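Local coordinates for peroxisomal acyl-coenzyme A oxidase 1 (PDB 1W07), which catalyses the FAD-dependent desaturation of long- and medium-chain acyl-CoAs to 2-trans-enoyl-CoAs, passing electrons to oxygen to form hydrogen peroxide, at residues 38-42 and 89-93; 202-206 and 249-255; 453-457 and 526-530; 561-565 and 585-589. The protein carries 1 engineered substitution. Residue numbers count along the deposited sequence, not the author numbering.

Contact 1 of 4, residues 38-42 and 89-93; sequences IARLV and LRHFI
Two helical segments, 38-42 and 89-93, cross at -50° with their axes 8.9 Å apart, Ile38 set against Leu89, Ala39 against Phe92 and Val42 against Ile93. At the first pair, Ile38 (chi1 m, chi2 m) presses CG2 to 3.4 Å from Leu89 CA. Phe92 (chi1 m) turns one ring face to Ala39 of helix 29-43: Ala39 CB sits 3.6 Å from the ring centroid, only 8° off the normal, a CH-pi contact in which the small methyl rests squarely on the ring. Val42 (chi1 t) is the wedge. Its CG2 enters the gap between Leu89 CD1 (3.7 Å) and Phe92 CB (3.9 Å), while Val42 CG1 lies 3.8 Å from Phe92 O and 4.3 Å from Ile93 CG1. Phe48 covers Val42 and Ile93, and Tyr613 meets the Phe92 ring edge-to-face. The pair belongs to the helical N-terminal domain of acyl-CoA oxidases. Every side chain that meets across it is a hydrocarbon, so the fit depends on shape and exclusion of water.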
# COMPACT_ATOMS: atom_id res chain seq x y z
N ILE B 38 -6.92 -0.97 -31.42
CA ILE B 38 -5.93 -1.91 -30.94
C ILE B 38 -6.39 -2.58 -29.65
O ILE B 38 -6.13 -3.77 -29.43
CB ILE B 38 -4.58 -1.22 -30.69
CG1 ILE B 38 -4.10 -0.55 -31.98
CG2 ILE B 38 -3.55 -2.23 -30.23
CD1 ILE B 38 -3.88 -1.52 -33.14
N ALA B 39 -7.08 -1.83 -28.80
CA ALA B 39 -7.58 -2.37 -27.54
C ALA B 39 -8.50 -3.55 -27.81
O ALA B 39 -8.36 -4.60 -27.17
CB ALA B 39 -8.33 -1.28 -26.75
N ARG B 40 -9.42 -3.39 -28.75
CA ARG B 40 -10.36 -4.46 -29.08
C ARG B 40 -9.63 -5.63 -29.73
O ARG B 40 -9.98 -6.79 -29.50
CB ARG B 40 -11.46 -3.93 -30.01
CG ARG B 40 -12.46 -3.02 -29.31
CD ARG B 40 -12.89 -1.86 -30.19
NE ARG B 40 -13.62 -2.29 -31.38
CZ ARG B 40 -14.91 -2.64 -31.37
NH1 ARG B 40 -15.60 -2.60 -30.24
NH2 ARG B 40 -15.50 -3.01 -32.49
N LEU B 41 -8.61 -5.32 -30.51
CA LEU B 41 -7.81 -6.35 -31.18
C LEU B 41 -7.12 -7.26 -30.16
O LEU B 41 -7.04 -8.48 -30.36
CB LEU B 41 -6.76 -5.69 -32.07
CG LEU B 41 -5.87 -6.64 -32.85
CD1 LEU B 41 -6.71 -7.37 -33.90
CD2 LEU B 41 -4.75 -5.87 -33.51
N VAL B 42 -6.62 -6.68 -29.08
CA VAL B 42 -5.94 -7.47 -28.06
C VAL B 42 -6.93 -8.28 -27.24
O VAL B 42 -6.72 -9.46 -26.99
CB VAL B 42 -5.11 -6.56 -27.10
CG1 VAL B 42 -4.55 -7.39 -25.94
CG2 VAL B 42 -3.96 -5.93 -27.87
N LEU B 89 -0.38 -1.82 -28.93
CA LEU B 89 -0.58 -3.26 -28.84
C LEU B 89 0.08 -3.77 -27.55
O LEU B 89 -0.56 -4.46 -26.74
CB LEU B 89 0.06 -3.95 -30.04
CG LEU B 89 -0.16 -5.46 -30.13
CD1 LEU B 89 -1.56 -5.76 -30.63
CD2 LEU B 89 0.85 -6.03 -31.09
N ARG B 90 1.35 -3.45 -27.38
CA ARG B 90 2.07 -3.88 -26.19
C ARG B 90 1.41 -3.31 -24.94
O ARG B 90 1.35 -3.97 -23.90
CB ARG B 90 3.53 -3.43 -26.25
CG ARG B 90 4.38 -4.14 -27.30
CD ARG B 90 5.85 -3.84 -27.09
NE ARG B 90 6.17 -2.44 -27.38
CZ ARG B 90 6.39 -1.96 -28.60
NH1 ARG B 90 6.34 -2.77 -29.65
NH2 ARG B 90 6.65 -0.68 -28.76
N HIS B 91 0.92 -2.08 -25.04
CA HIS B 91 0.26 -1.42 -23.93
C HIS B 91 -0.94 -2.22 -23.45
O HIS B 91 -1.10 -2.47 -22.25
CB HIS B 91 -0.19 -0.02 -24.35
CG HIS B 91 -1.07 0.67 -23.36
ND1 HIS B 91 -0.62 1.14 -22.15
CD2 HIS B 91 -2.40 0.95 -23.40
CE1 HIS B 91 -1.62 1.68 -21.48
NE2 HIS B 91 -2.72 1.58 -22.22
N PHE B 92 -1.81 -2.64 -24.38
CA PHE B 92 -2.97 -3.40 -23.96
C PHE B 92 -2.71 -4.87 -23.60
O PHE B 92 -3.47 -5.47 -22.85
CB PHE B 92 -4.09 -3.25 -24.99
CG PHE B 92 -4.66 -1.86 -25.04
CD1 PHE B 92 -4.40 -1.01 -26.11
CD2 PHE B 92 -5.44 -1.38 -23.99
CE1 PHE B 92 -4.90 0.29 -26.14
CE2 PHE B 92 -5.95 -0.08 -24.01
CZ PHE B 92 -5.68 0.76 -25.08
N ILE B 93 -1.62 -5.44 -24.12
CA ILE B 93 -1.27 -6.82 -23.77
C ILE B 93 -1.06 -6.81 -22.24
O ILE B 93 -1.27 -7.81 -21.55
CB ILE B 93 0.02 -7.27 -24.51
CG1 ILE B 93 -0.30 -7.48 -25.99
CG2 ILE B 93 0.59 -8.54 -23.88
CD1 ILE B 93 0.92 -7.84 -26.84

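Contact 2 of 4, residues 202-206 and 249-255; sequences HGFIV and IPRDQML
Ile205, Met254 and Phe204 carry much of this contact. Segment 202-206 is extended strand; 249-255 leaves a strand at Pro250, makes a 3-10 turn over 251-253 and comes out extended again. Residues 253-255 run antiparallel to 203-205, with Gly203 beside Leu255, Phe204 beside Met254 and Ile205 beside Gln253. Phe204 and Met254 form a single non-hydrogen-bonded pair, CA to CA 4.4 Å, flanked by two backbone hydrogen bonds: Ile205 N to Gln253 O at 2.8 Å and Leu255 N to Gly203 O at 3.0 Å. Water 1 donates to Gly203 O (2.8 Å) and Leu255 O (2.7 Å). Phe204 (chi1 m) brings CE1 to 3.4 Å from Met254 CG, and Met254 SD (chi1 t) lies 5.0 Å from the ring centroid, an oblique Met-aromatic contact; Ile249 CD1 reaches Phe204 CB at 4.0 Å, and Phe162 meets the same ring edge-to-face. Ile205 (m, t) sends CD1 to Leu255 CD2 at 4.0 Å, while its O is 3.6 Å from Ile249 CD1. The extension following strand 247-250 thus bridges to strand 197-207, bringing together edge strands of the curled sheet, as in the beta-barrel middle domain of the acyl-CoA dehydrogenase and oxidase fold.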
# COMPACT_ATOMS: atom_id res chain seq x y z
N HIS B 202 30.27 5.40 -17.99
CA HIS B 202 30.01 5.42 -19.42
C HIS B 202 29.25 4.16 -19.82
O HIS B 202 29.21 3.18 -19.07
CB HIS B 202 31.32 5.49 -20.21
CG HIS B 202 31.96 6.84 -20.20
ND1 HIS B 202 32.64 7.34 -19.11
CD2 HIS B 202 31.97 7.83 -21.14
CE1 HIS B 202 33.05 8.57 -19.37
NE2 HIS B 202 32.65 8.89 -20.59
N GLY B 203 28.66 4.20 -21.01
CA GLY B 203 27.90 3.06 -21.52
C GLY B 203 28.71 2.24 -22.52
O GLY B 203 29.36 2.78 -23.41
N PHE B 204 28.63 0.92 -22.37
CA PHE B 204 29.35 -0.02 -23.22
C PHE B 204 28.42 -1.15 -23.67
O PHE B 204 27.66 -1.70 -22.88
CB PHE B 204 30.53 -0.63 -22.44
CG PHE B 204 31.51 0.38 -21.92
CD1 PHE B 204 32.70 0.64 -22.60
CD2 PHE B 204 31.24 1.10 -20.75
CE1 PHE B 204 33.61 1.59 -22.12
CE2 PHE B 204 32.14 2.05 -20.26
CZ PHE B 204 33.33 2.29 -20.95
N ILE B 205 28.49 -1.51 -24.95
CA ILE B 205 27.66 -2.60 -25.47
C ILE B 205 28.40 -3.90 -25.22
O ILE B 205 29.57 -4.03 -25.57
CB ILE B 205 27.41 -2.45 -26.99
CG1 ILE B 205 26.55 -1.21 -27.24
CG2 ILE B 205 26.74 -3.71 -27.56
CD1 ILE B 205 26.35 -0.89 -28.70
N VAL B 206 27.72 -4.86 -24.61
CA VAL B 206 28.32 -6.15 -24.30
C VAL B 206 27.39 -7.30 -24.67
O VAL B 206 26.20 -7.27 -24.35
CB VAL B 206 28.64 -6.27 -22.81
CG1 VAL B 206 29.47 -7.51 -22.56
CG2 VAL B 206 29.35 -5.01 -22.32
N ILE B 249 35.70 -6.68 -24.75
CA ILE B 249 34.87 -6.22 -25.86
C ILE B 249 35.67 -5.24 -26.71
O ILE B 249 36.56 -4.57 -26.21
CB ILE B 249 33.60 -5.50 -25.38
CG1 ILE B 249 34.00 -4.26 -24.57
CG2 ILE B 249 32.73 -6.45 -24.56
CD1 ILE B 249 32.87 -3.30 -24.31
N PRO B 250 35.34 -5.14 -28.01
CA PRO B 250 36.04 -4.22 -28.90
C PRO B 250 35.93 -2.77 -28.41
O PRO B 250 34.88 -2.36 -27.90
CB PRO B 250 35.33 -4.43 -30.23
CG PRO B 250 34.96 -5.89 -30.18
CD PRO B 250 34.42 -6.01 -28.77
N ARG B 251 37.01 -2.02 -28.56
CA ARG B 251 37.03 -0.63 -28.14
C ARG B 251 35.88 0.16 -28.76
O ARG B 251 35.35 1.09 -28.16
CB ARG B 251 38.37 0.01 -28.54
CG ARG B 251 38.51 1.48 -28.17
CD ARG B 251 39.87 2.03 -28.60
NE ARG B 251 40.03 2.02 -30.06
CZ ARG B 251 39.43 2.87 -30.89
NH1 ARG B 251 38.65 3.83 -30.41
NH2 ARG B 251 39.59 2.75 -32.20
N ASP B 252 35.49 -0.22 -29.98
CA ASP B 252 34.42 0.49 -30.67
C ASP B 252 33.03 0.16 -30.13
O ASP B 252 32.04 0.70 -30.62
CB ASP B 252 34.50 0.19 -32.17
CG ASP B 252 34.03 -1.20 -32.51
OD1 ASP B 252 34.37 -2.15 -31.77
OD2 ASP B 252 33.32 -1.35 -33.53
N GLN B 253 32.95 -0.72 -29.13
CA GLN B 253 31.66 -1.06 -28.56
C GLN B 253 31.30 -0.12 -27.41
O GLN B 253 30.29 -0.29 -26.72
CB GLN B 253 31.63 -2.53 -28.11
CG GLN B 253 30.95 -3.44 -29.14
CD GLN B 253 30.97 -4.91 -28.75
OE1 GLN B 253 30.59 -5.28 -27.64
NE2 GLN B 253 31.41 -5.76 -29.67
N MET B 254 32.14 0.89 -27.22
CA MET B 254 31.90 1.90 -26.20
C MET B 254 31.09 3.00 -26.88
O MET B 254 31.52 3.54 -27.90
CB MET B 254 33.21 2.50 -25.70
CG MET B 254 33.02 3.68 -24.74
SD MET B 254 34.49 4.71 -24.51
CE MET B 254 33.77 6.30 -24.32
N LEU B 255 29.93 3.33 -26.32
CA LEU B 255 29.10 4.38 -26.90
C LEU B 255 29.94 5.65 -26.89
O LEU B 255 30.25 6.19 -25.83
CB LEU B 255 27.82 4.57 -26.08
CG LEU B 255 26.91 3.33 -26.00
CD1 LEU B 255 25.70 3.60 -25.11
CD2 LEU B 255 26.46 2.94 -27.40
O HOH W 1 30.09 5.51 -23.21

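Contact 3 of 4, residues 453-457 and 526-530; sequences GTTAY and HCQLI
Here a loop, 453-457, docks on a continuous alpha-helical turn, 526-530. Gly453 enters with positive phi (56°), Thr454 and Thr455 follow in turn conformation, and a 3-10 segment opens at Ala456 and Tyr457. The nearest CA pair is Thr454 with Ile530, 6.8 Å apart. His526 comes first and does most of the polar work. With chi1 t its ring swings toward the loop, and its ND1 is hydrogen-bonded to Tyr457 OH at 2.8 Å, either atom being a possible donor. On the other nitrogen, water 2 bridges His526 NE2 (3.1 Å) to Thr454 OG1 (2.6 Å), a hydroxyl that also bonds Glu372 of helix 370-398. Between the nitrogens, His526 CE1 approaches Thr454 O at 3.4 Å and Thr455 CG2 at 3.8 Å. Three residues on, Leu529 (t, p) lays its CD2 over the Tyr457 face, 3.5 Å from the ring centroid, a CH-pi contact; with Tyr457 at chi1 p, that face is turned to Leu529. Ile530 (m, t) comes last, its CD1 3.9 Å from Thr454 CB. Loop residues thus close over helix 516-538, where helices 370-398 and 480-503 also pack, in the C-terminal all-helical region of the acyl-CoA oxidase fold.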
# COMPACT_ATOMS: atom_id res chain seq x y z
N GLY B 453 9.29 30.56 -16.37
CA GLY B 453 8.77 29.20 -16.37
C GLY B 453 7.85 28.89 -15.19
O GLY B 453 6.98 29.69 -14.84
N THR B 454 8.07 27.73 -14.59
CA THR B 454 7.25 27.28 -13.46
C THR B 454 7.66 27.90 -12.13
O THR B 454 7.03 27.64 -11.11
CB THR B 454 7.29 25.74 -13.30
OG1 THR B 454 8.64 25.30 -13.14
CG2 THR B 454 6.68 25.08 -14.52
N THR B 455 8.70 28.73 -12.14
CA THR B 455 9.18 29.39 -10.92
C THR B 455 8.99 30.90 -11.03
O THR B 455 9.47 31.66 -10.18
CB THR B 455 10.67 29.08 -10.67
OG1 THR B 455 11.46 29.59 -11.76
CG2 THR B 455 10.90 27.59 -10.56
N ALA B 456 8.29 31.34 -12.06
CA ALA B 456 8.05 32.76 -12.27
C ALA B 456 7.37 33.39 -11.05
O ALA B 456 7.69 34.51 -10.66
CB ALA B 456 7.19 32.97 -13.51
N TYR B 457 6.44 32.66 -10.46
CA TYR B 457 5.73 33.16 -9.29
C TYR B 457 6.68 33.53 -8.18
O TYR B 457 6.41 34.42 -7.38
CB TYR B 457 4.73 32.11 -8.79
CG TYR B 457 5.37 30.93 -8.07
CD1 TYR B 457 5.39 30.86 -6.68
CD2 TYR B 457 5.95 29.89 -8.79
CE1 TYR B 457 5.98 29.77 -6.02
CE2 TYR B 457 6.55 28.80 -8.15
CZ TYR B 457 6.56 28.75 -6.76
OH TYR B 457 7.17 27.69 -6.13
N HIS B 526 5.83 22.83 -4.27
CA HIS B 526 6.12 23.43 -5.56
C HIS B 526 5.54 22.58 -6.68
O HIS B 526 4.85 23.07 -7.57
CB HIS B 526 7.62 23.57 -5.75
CG HIS B 526 8.01 24.08 -7.10
ND1 HIS B 526 7.78 25.38 -7.50
CD2 HIS B 526 8.62 23.47 -8.14
CE1 HIS B 526 8.24 25.55 -8.73
NE2 HIS B 526 8.76 24.41 -9.14
N CYS B 527 5.80 21.27 -6.64
CA CYS B 527 5.27 20.35 -7.65
C CYS B 527 3.75 20.34 -7.70
O CYS B 527 3.17 20.21 -8.78
CB CYS B 527 5.77 18.93 -7.40
SG CYS B 527 7.54 18.80 -7.56
N GLN B 528 3.10 20.45 -6.54
CA GLN B 528 1.64 20.45 -6.49
C GLN B 528 1.10 21.71 -7.16
O GLN B 528 0.10 21.66 -7.88
CB GLN B 528 1.13 20.35 -5.04
CG GLN B 528 1.43 19.00 -4.39
CD GLN B 528 1.10 18.94 -2.91
OE1 GLN B 528 1.12 19.96 -2.21
NE2 GLN B 528 0.85 17.74 -2.41
N LEU B 529 1.77 22.83 -6.92
CA LEU B 529 1.37 24.10 -7.54
C LEU B 529 1.40 23.92 -9.06
O LEU B 529 0.48 24.33 -9.75
CB LEU B 529 2.34 25.21 -7.14
CG LEU B 529 2.31 26.49 -7.99
CD1 LEU B 529 0.96 27.19 -7.88
CD2 LEU B 529 3.43 27.40 -7.51
N ILE B 530 2.46 23.29 -9.57
CA ILE B 530 2.58 23.05 -11.00
C ILE B 530 1.38 22.24 -11.54
O ILE B 530 0.79 22.58 -12.57
CB ILE B 530 3.90 22.31 -11.32
CG1 ILE B 530 5.09 23.22 -11.00
CG2 ILE B 530 3.92 21.87 -12.77
CD1 ILE B 530 6.47 22.57 -11.20
O HOH W 2 10.36 23.90 -11.78

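Contact 4 of 4, residues 561-565 and 585-589; sequences LYLLH and ANDQL
Helical segments 561-565 and 585-589 run roughly antiparallel, crossing at -138° with axes 9.6 Å apart; Leu561 faces Leu589 and His565 faces Asn586. Leu561 (m, t) is the largest knob: its CD1 reaches Gln588 CG at 3.6 Å and Ala585 O at 3.8 Å, its CD2 touches Ala585 CB at 4.1 Å, and its CB meets Leu589 CD1 at 4.1 Å. Tyr562 meets Leu589 most closely at its CA, 4.1 Å from Leu589 CD2 (Leu589 chi1 t, chi2 p). Next in reach, Leu564 just grazes the small Ala585, CD2 to CB 4.5 Å. Finally, His565 (chi1 t) brings CD2 to 3.3 Å from Asn586 OD1, a polar patch where the second subunit arrives: Asn586 ND2 is hydrogen-bonded to Asp518 OD1 of that subunit, whose Glu521 packs on His565. The contact joins helices 548-566 and 579-596. Trp477 covers Leu561, Leu564 and Ala585, Gln588 NE2 is hydrogen-bonded to Ala474 O, and the Tyr562 side chain rests on helix 328-363, against Asn332 and Pro336.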
# COMPACT_ATOMS: atom_id res chain seq x y z
N LEU B 561 -8.68 21.94 -3.92
CA LEU B 561 -9.25 22.08 -2.58
C LEU B 561 -8.95 20.89 -1.69
O LEU B 561 -8.87 21.03 -0.47
CB LEU B 561 -10.76 22.30 -2.67
CG LEU B 561 -11.21 23.56 -3.42
CD1 LEU B 561 -12.73 23.67 -3.41
CD2 LEU B 561 -10.58 24.78 -2.75
N TYR B 562 -8.79 19.71 -2.29
CA TYR B 562 -8.46 18.52 -1.52
C TYR B 562 -7.05 18.64 -0.96
O TYR B 562 -6.81 18.33 0.20
CB TYR B 562 -8.55 17.26 -2.39
CG TYR B 562 -8.13 16.03 -1.64
CD1 TYR B 562 -8.93 15.50 -0.63
CD2 TYR B 562 -6.91 15.41 -1.90
CE1 TYR B 562 -8.54 14.39 0.09
CE2 TYR B 562 -6.50 14.29 -1.19
CZ TYR B 562 -7.32 13.79 -0.19
OH TYR B 562 -6.94 12.69 0.55
N LEU B 563 -6.12 19.09 -1.80
CA LEU B 563 -4.73 19.25 -1.37
C LEU B 563 -4.63 20.38 -0.34
O LEU B 563 -3.86 20.30 0.61
CB LEU B 563 -3.82 19.55 -2.56
CG LEU B 563 -3.52 18.40 -3.55
CD1 LEU B 563 -2.59 18.91 -4.65
CD2 LEU B 563 -2.88 17.23 -2.82
N LEU B 564 -5.41 21.44 -0.53
CA LEU B 564 -5.39 22.54 0.42
C LEU B 564 -5.79 22.01 1.79
O LEU B 564 -5.16 22.31 2.80
CB LEU B 564 -6.36 23.63 -0.04
CG LEU B 564 -6.23 25.00 0.67
CD1 LEU B 564 -6.73 26.10 -0.23
CD2 LEU B 564 -7.00 24.97 1.96
N HIS B 565 -6.83 21.20 1.83
CA HIS B 565 -7.30 20.62 3.08
C HIS B 565 -6.27 19.64 3.65
O HIS B 565 -5.96 19.68 4.85
CB HIS B 565 -8.64 19.92 2.85
CG HIS B 565 -9.21 19.28 4.08
ND1 HIS B 565 -8.83 18.02 4.51
CD2 HIS B 565 -10.13 19.72 4.97
CE1 HIS B 565 -9.49 17.71 5.60
NE2 HIS B 565 -10.29 18.72 5.91
N ALA B 585 -13.43 26.56 2.15
CA ALA B 585 -12.87 25.71 1.09
C ALA B 585 -13.41 24.30 1.27
O ALA B 585 -13.76 23.63 0.29
CB ALA B 585 -11.36 25.70 1.16
N ASN B 586 -13.50 23.86 2.52
CA ASN B 586 -14.02 22.54 2.85
C ASN B 586 -15.48 22.42 2.43
O ASN B 586 -15.91 21.37 1.95
CB ASN B 586 -13.87 22.27 4.35
CG ASN B 586 -14.02 20.79 4.69
OD1 ASN B 586 -13.30 19.95 4.16
ND2 ASN B 586 -14.95 20.48 5.59
N ASP B 587 -16.27 23.49 2.62
CA ASP B 587 -17.68 23.48 2.24
C ASP B 587 -17.78 23.36 0.72
O ASP B 587 -18.61 22.63 0.18
CB ASP B 587 -18.41 24.76 2.68
CG ASP B 587 -18.46 24.92 4.19
OD1 ASP B 587 -18.57 23.91 4.91
OD2 ASP B 587 -18.42 26.08 4.65
N GLN B 588 -16.92 24.11 0.02
CA GLN B 588 -16.92 24.06 -1.44
C GLN B 588 -16.54 22.66 -1.92
O GLN B 588 -17.12 22.14 -2.88
CB GLN B 588 -15.95 25.09 -2.00
CG GLN B 588 -16.01 25.23 -3.51
CD GLN B 588 -17.42 25.54 -4.02
OE1 GLN B 588 -18.07 24.69 -4.64
NE2 GLN B 588 -17.89 26.75 -3.76
N LEU B 589 -15.55 22.06 -1.26
CA LEU B 589 -15.10 20.72 -1.61
C LEU B 589 -16.28 19.75 -1.46
O LEU B 589 -16.52 18.94 -2.35
CB LEU B 589 -13.94 20.30 -0.69
CG LEU B 589 -13.35 18.90 -0.93
CD1 LEU B 589 -12.84 18.78 -2.37
CD2 LEU B 589 -12.23 18.64 0.08

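How the contacts relate
Along the chain the contacts follow one another, each closing before the next opens, and they sample the enzyme's successive parts: contact 1 in the N-terminal helices, contact 2 in the middle beta domain, contacts 3 and 4 in the C-terminal helices. Contacts 1 and 2 have centres 36 Å apart, and contacts 2 and 4 are farthest, 55 Å, on opposite sides of the chain's centre. Contacts 3 and 4 are neighbours, centres 20 Å apart: successive helices 516-538 and 548-566 touch through Gln528 NE2 and Leu563 CD2 (3.8 Å). Contact 2 approaches FAD-binding Tyr135 and Gln137, whereas contact 4 lies near FAD-binding Arg333 and reaches the second subunit of the homodimer.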